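Local atomic coordinates of PUA domain-containing protein (Thermoplasma acidophilum DSM 1728, PDB entry 1Q7H), a protein that is of unknown function but carries a PUA domain and may bind RNA and take part in translation initiation. Residues 56-64 with 108-119. Sequence-based numbering, arbitrary orientation.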
loop_
_atom_site.group_PDB
_atom_site.type_symbol
_atom_site.label_atom_id
_atom_site.label_comp_id
_atom_site.label_asym_id
_atom_site.label_seq_id
_atom_site.Cartn_x
_atom_site.Cartn_y
_atom_site.Cartn_z
ATOM N N LEU A 56 -0.434 8.824 4.434
ATOM C CA LEU A 56 -1.379 8.567 3.366
ATOM C C LEU A 56 -0.982 7.207 2.806
ATOM O O LEU A 56 0.140 7.014 2.344
ATOM C CB LEU A 56 -1.293 9.634 2.282
ATOM C CG LEU A 56 -1.975 10.955 2.609
ATOM C CD1 LEU A 56 -1.654 11.957 1.530
ATOM C CD2 LEU A 56 -3.479 10.745 2.718
ATOM N N ILE A 57 -1.921 6.275 2.859
ATOM C CA ILE A 57 -1.715 4.906 2.417
ATOM C C ILE A 57 -2.587 4.557 1.216
ATOM O O ILE A 57 -3.800 4.764 1.248
ATOM C CB ILE A 57 -2.085 3.940 3.576
ATOM C CG1 ILE A 57 -1.182 4.210 4.786
ATOM C CG2 ILE A 57 -1.992 2.501 3.130
ATOM C CD1 ILE A 57 -1.607 3.458 6.032
ATOM N N PRO A 58 -1.986 4.040 0.128
ATOM C CA PRO A 58 -2.812 3.678 -1.036
ATOM C C PRO A 58 -3.537 2.396 -0.650
ATOM O O PRO A 58 -2.997 1.596 0.108
ATOM C CB PRO A 58 -1.778 3.429 -2.127
ATOM C CG PRO A 58 -0.587 2.884 -1.331
ATOM C CD PRO A 58 -0.553 3.842 -0.156
ATOM N N SER A 59 -4.755 2.201 -1.135
ATOM C CA SER A 59 -5.481 0.982 -0.815
ATOM C C SER A 59 -4.989 -0.117 -1.753
ATOM O O SER A 59 -4.333 0.164 -2.751
ATOM C CB SER A 59 -6.984 1.175 -1.026
ATOM O OG SER A 59 -7.297 1.165 -2.403
ATOM N N VAL A 60 -5.304 -1.367 -1.438
ATOM C CA VAL A 60 -4.897 -2.440 -2.318
ATOM C C VAL A 60 -5.631 -2.284 -3.649
ATOM O O VAL A 60 -5.144 -2.749 -4.672
ATOM C CB VAL A 60 -5.175 -3.839 -1.716
ATOM C CG1 VAL A 60 -4.146 -4.144 -0.628
ATOM C CG2 VAL A 60 -6.593 -3.898 -1.150
ATOM N N TYR A 61 -6.789 -1.618 -3.643
ATOM C CA TYR A 61 -7.525 -1.413 -4.895
ATOM C C TYR A 61 -6.754 -0.436 -5.767
ATOM O O TYR A 61 -6.643 -0.632 -6.974
ATOM C CB TYR A 61 -8.930 -0.851 -4.647
ATOM C CG TYR A 61 -9.748 -1.661 -3.678
ATOM C CD1 TYR A 61 -9.659 -3.055 -3.654
ATOM C CD2 TYR A 61 -10.607 -1.038 -2.774
ATOM C CE1 TYR A 61 -10.408 -3.810 -2.744
ATOM C CE2 TYR A 61 -11.357 -1.776 -1.866
ATOM C CZ TYR A 61 -11.254 -3.157 -1.853
ATOM O OH TYR A 61 -11.990 -3.872 -0.945
ATOM N N LEU A 62 -6.226 0.625 -5.158
ATOM C CA LEU A 62 -5.464 1.595 -5.929
ATOM C C LEU A 62 -4.182 0.938 -6.446
ATOM O O LEU A 62 -3.795 1.144 -7.589
ATOM C CB LEU A 62 -5.116 2.829 -5.091
ATOM C CG LEU A 62 -4.226 3.853 -5.813
ATOM C CD1 LEU A 62 -4.889 4.281 -7.131
ATOM C CD2 LEU A 62 -4.006 5.066 -4.932
ATOM N N LEU A 63 -3.528 0.140 -5.610
ATOM C CA LEU A 63 -2.302 -0.519 -6.034
ATOM C C LEU A 63 -2.527 -1.363 -7.294
ATOM O O LEU A 63 -1.645 -1.476 -8.150
ATOM C CB LEU A 63 -1.757 -1.405 -4.915
ATOM C CG LEU A 63 -1.168 -0.720 -3.676
ATOM C CD1 LEU A 63 -0.622 -1.786 -2.745
ATOM C CD2 LEU A 63 -0.059 0.237 -4.064
ATOM N N ASN A 64 -3.714 -1.939 -7.416
ATOM C CA ASN A 64 -4.009 -2.784 -8.562
ATOM C C ASN A 64 -4.595 -2.021 -9.733
ATOM O O ASN A 64 -4.590 -2.512 -10.854
ATOM C CB ASN A 64 -4.923 -3.933 -8.139
ATOM C CG ASN A 64 -4.190 -4.962 -7.294
ATOM O OD1 ASN A 64 -4.539 -5.219 -6.128
ATOM N ND2 ASN A 64 -3.158 -5.551 -7.876
ATOM N N PHE A 108 5.085 -1.940 -1.073
ATOM C CA PHE A 108 3.883 -2.442 -1.705
ATOM C C PHE A 108 4.132 -3.889 -2.072
ATOM O O PHE A 108 4.958 -4.192 -2.926
ATOM C CB PHE A 108 3.593 -1.555 -2.912
ATOM C CG PHE A 108 3.625 -0.096 -2.568
ATOM C CD1 PHE A 108 2.728 0.420 -1.642
ATOM C CD2 PHE A 108 4.608 0.738 -3.085
ATOM C CE1 PHE A 108 2.810 1.753 -1.224
ATOM C CE2 PHE A 108 4.705 2.068 -2.678
ATOM C CZ PHE A 108 3.804 2.581 -1.744
ATOM N N VAL A 109 3.405 -4.768 -1.393
ATOM C CA VAL A 109 3.540 -6.203 -1.536
ATOM C C VAL A 109 2.692 -6.810 -2.630
ATOM O O VAL A 109 1.487 -6.604 -2.675
ATOM C CB VAL A 109 3.171 -6.904 -0.208
ATOM C CG1 VAL A 109 3.463 -8.396 -0.308
ATOM C CG2 VAL A 109 3.930 -6.257 0.944
ATOM N N LYS A 110 3.325 -7.586 -3.501
ATOM C CA LYS A 110 2.592 -8.227 -4.578
ATOM C C LYS A 110 2.819 -9.729 -4.628
ATOM O O LYS A 110 3.843 -10.245 -4.182
ATOM C CB LYS A 110 2.979 -7.628 -5.930
ATOM C CG LYS A 110 4.453 -7.710 -6.227
ATOM C CD LYS A 110 4.758 -7.291 -7.661
ATOM C CE LYS A 110 4.519 -8.424 -8.632
ATOM N NZ LYS A 110 4.984 -8.097 -10.007
ATOM N N SER A 111 1.825 -10.417 -5.170
ATOM C CA SER A 111 1.880 -11.855 -5.351
ATOM C C SER A 111 2.785 -12.110 -6.551
ATOM O O SER A 111 2.942 -11.247 -7.409
ATOM C CB SER A 111 0.472 -12.382 -5.668
ATOM O OG SER A 111 0.534 -13.608 -6.378
ATOM N N SER A 112 3.358 -13.303 -6.632
ATOM C CA SER A 112 4.196 -13.646 -7.775
ATOM C C SER A 112 3.319 -13.669 -9.041
ATOM O O SER A 112 3.831 -13.672 -10.167
ATOM C CB SER A 112 4.848 -15.013 -7.562
ATOM O OG SER A 112 3.864 -16.033 -7.527
ATOM N N LYS A 113 1.999 -13.682 -8.859
ATOM C CA LYS A 113 1.087 -13.670 -10.003
ATOM C C LYS A 113 0.870 -12.252 -10.527
ATOM O O LYS A 113 0.125 -12.041 -11.479
ATOM C CB LYS A 113 -0.271 -14.277 -9.648
ATOM C CG LYS A 113 -0.252 -15.768 -9.382
ATOM C CD LYS A 113 -1.616 -16.237 -8.934
ATOM C CE LYS A 113 -1.552 -17.633 -8.377
ATOM N NZ LYS A 113 -0.990 -18.571 -9.388
ATOM N N GLY A 114 1.497 -11.275 -9.890
ATOM C CA GLY A 114 1.374 -9.909 -10.368
ATOM C C GLY A 114 0.538 -8.918 -9.593
ATOM O O GLY A 114 0.931 -7.762 -9.474
ATOM N N TYR A 115 -0.608 -9.337 -9.068
ATOM C CA TYR A 115 -1.467 -8.408 -8.330
ATOM C C TYR A 115 -0.956 -8.086 -6.926
ATOM O O TYR A 115 -0.301 -8.908 -6.286
ATOM C CB TYR A 115 -2.904 -8.955 -8.263
ATOM C CG TYR A 115 -3.019 -10.347 -7.696
ATOM C CD1 TYR A 115 -3.121 -10.557 -6.324
ATOM C CD2 TYR A 115 -2.962 -11.459 -8.532
ATOM C CE1 TYR A 115 -3.151 -11.839 -5.802
ATOM C CE2 TYR A 115 -2.990 -12.744 -8.020
ATOM C CZ TYR A 115 -3.077 -12.928 -6.651
ATOM O OH TYR A 115 -3.023 -14.201 -6.128
ATOM N N PHE A 116 -1.259 -6.880 -6.461
ATOM C CA PHE A 116 -0.838 -6.422 -5.142
ATOM C C PHE A 116 -1.780 -6.899 -4.054
ATOM O O PHE A 116 -2.993 -6.979 -4.254
ATOM C CB PHE A 116 -0.725 -4.897 -5.145
ATOM C CG PHE A 116 0.489 -4.401 -5.886
ATOM C CD1 PHE A 116 1.714 -4.269 -5.231
ATOM C CD2 PHE A 116 0.428 -4.146 -7.253
ATOM C CE1 PHE A 116 2.857 -3.895 -5.925
ATOM C CE2 PHE A 116 1.567 -3.773 -7.958
ATOM C CZ PHE A 116 2.785 -3.647 -7.295
ATOM N N ILE A 117 -1.216 -7.213 -2.893
ATOM C CA ILE A 117 -2.013 -7.741 -1.797
ATOM C C ILE A 117 -1.930 -6.978 -0.482
ATOM O O ILE A 117 -2.773 -7.165 0.381
ATOM C CB ILE A 117 -1.637 -9.202 -1.542
ATOM C CG1 ILE A 117 -0.149 -9.292 -1.181
ATOM C CG2 ILE A 117 -1.959 -10.043 -2.785
ATOM C CD1 ILE A 117 0.354 -10.711 -0.963
ATOM N N ALA A 118 -0.929 -6.121 -0.317
ATOM C CA ALA A 118 -0.829 -5.373 0.929
ATOM C C ALA A 118 0.131 -4.204 0.852
ATOM O O ALA A 118 0.894 -4.063 -0.108
ATOM C CB ALA A 118 -0.394 -6.306 2.068
ATOM N N VAL A 119 0.055 -3.351 1.869
ATOM C CA VAL A 119 0.955 -2.219 1.998
ATOM C C VAL A 119 1.706 -2.499 3.290
ATOM O O VAL A 119 1.122 -2.963 4.271
ATOM C CB VAL A 119 0.214 -0.877 2.134
ATOM C CG1 VAL A 119 1.242 0.269 2.317
ATOM C CG2 VAL A 119 -0.624 -0.630 0.898
#
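L63 and F116 meet where helix 60-64 lies over strand 116-119, their axes 7.7 Å apart at closest and their directions 130° apart, so the helix crosses the strand obliquely, running more against it than with it. Strands 108-111 and 116-119 form a hairpin with a classic beta bulge, in which I117 and A118 both face V109. On the other segment, S59 is the N-cap: its OG accepts from L62 N at 3.0 Å and more weakly from Y61 N.

The side chain of L63 fills the centre. Its CB lies 3.6 Å from F116 CB. CG, anti to the carbonyl carbon (chi1 -70°), puts the branch between two partners: CD1 packs 3.8 Å from V119 CG2, while CD2 reaches F108 CD1. L63 and F108 cross at about a right angle. P58 also presses on that ring, its CG 3.6 Å from F108 CE1, and Y22 meets it edge-to-face. V119 CG2, beside its backbone N, comes to 3.3 Å from P58 O; CG1, anti to that N (chi1 178°), lies 4.0 Å from I57 CG2. One face of the F116 ring is covered by K110 CB, offset toward the rim. Replacing F108 with an alanine would remove the ring that L63 CD2 and P58 CG both touch, and is likely to open a gap between helix and hairpin.

At the margin, the N64 amide sits beside the F116 backbone, while the Y115 hydroxyl is hydrogen-bonded to E80, outside the two segments. Nine of the eleven touching residues are buried, and the segments together bury 458 Å². The evidence therefore points to a mainly apolar interface, joining the DUF1947 region to the PUA sheet through burial of apolar side chains.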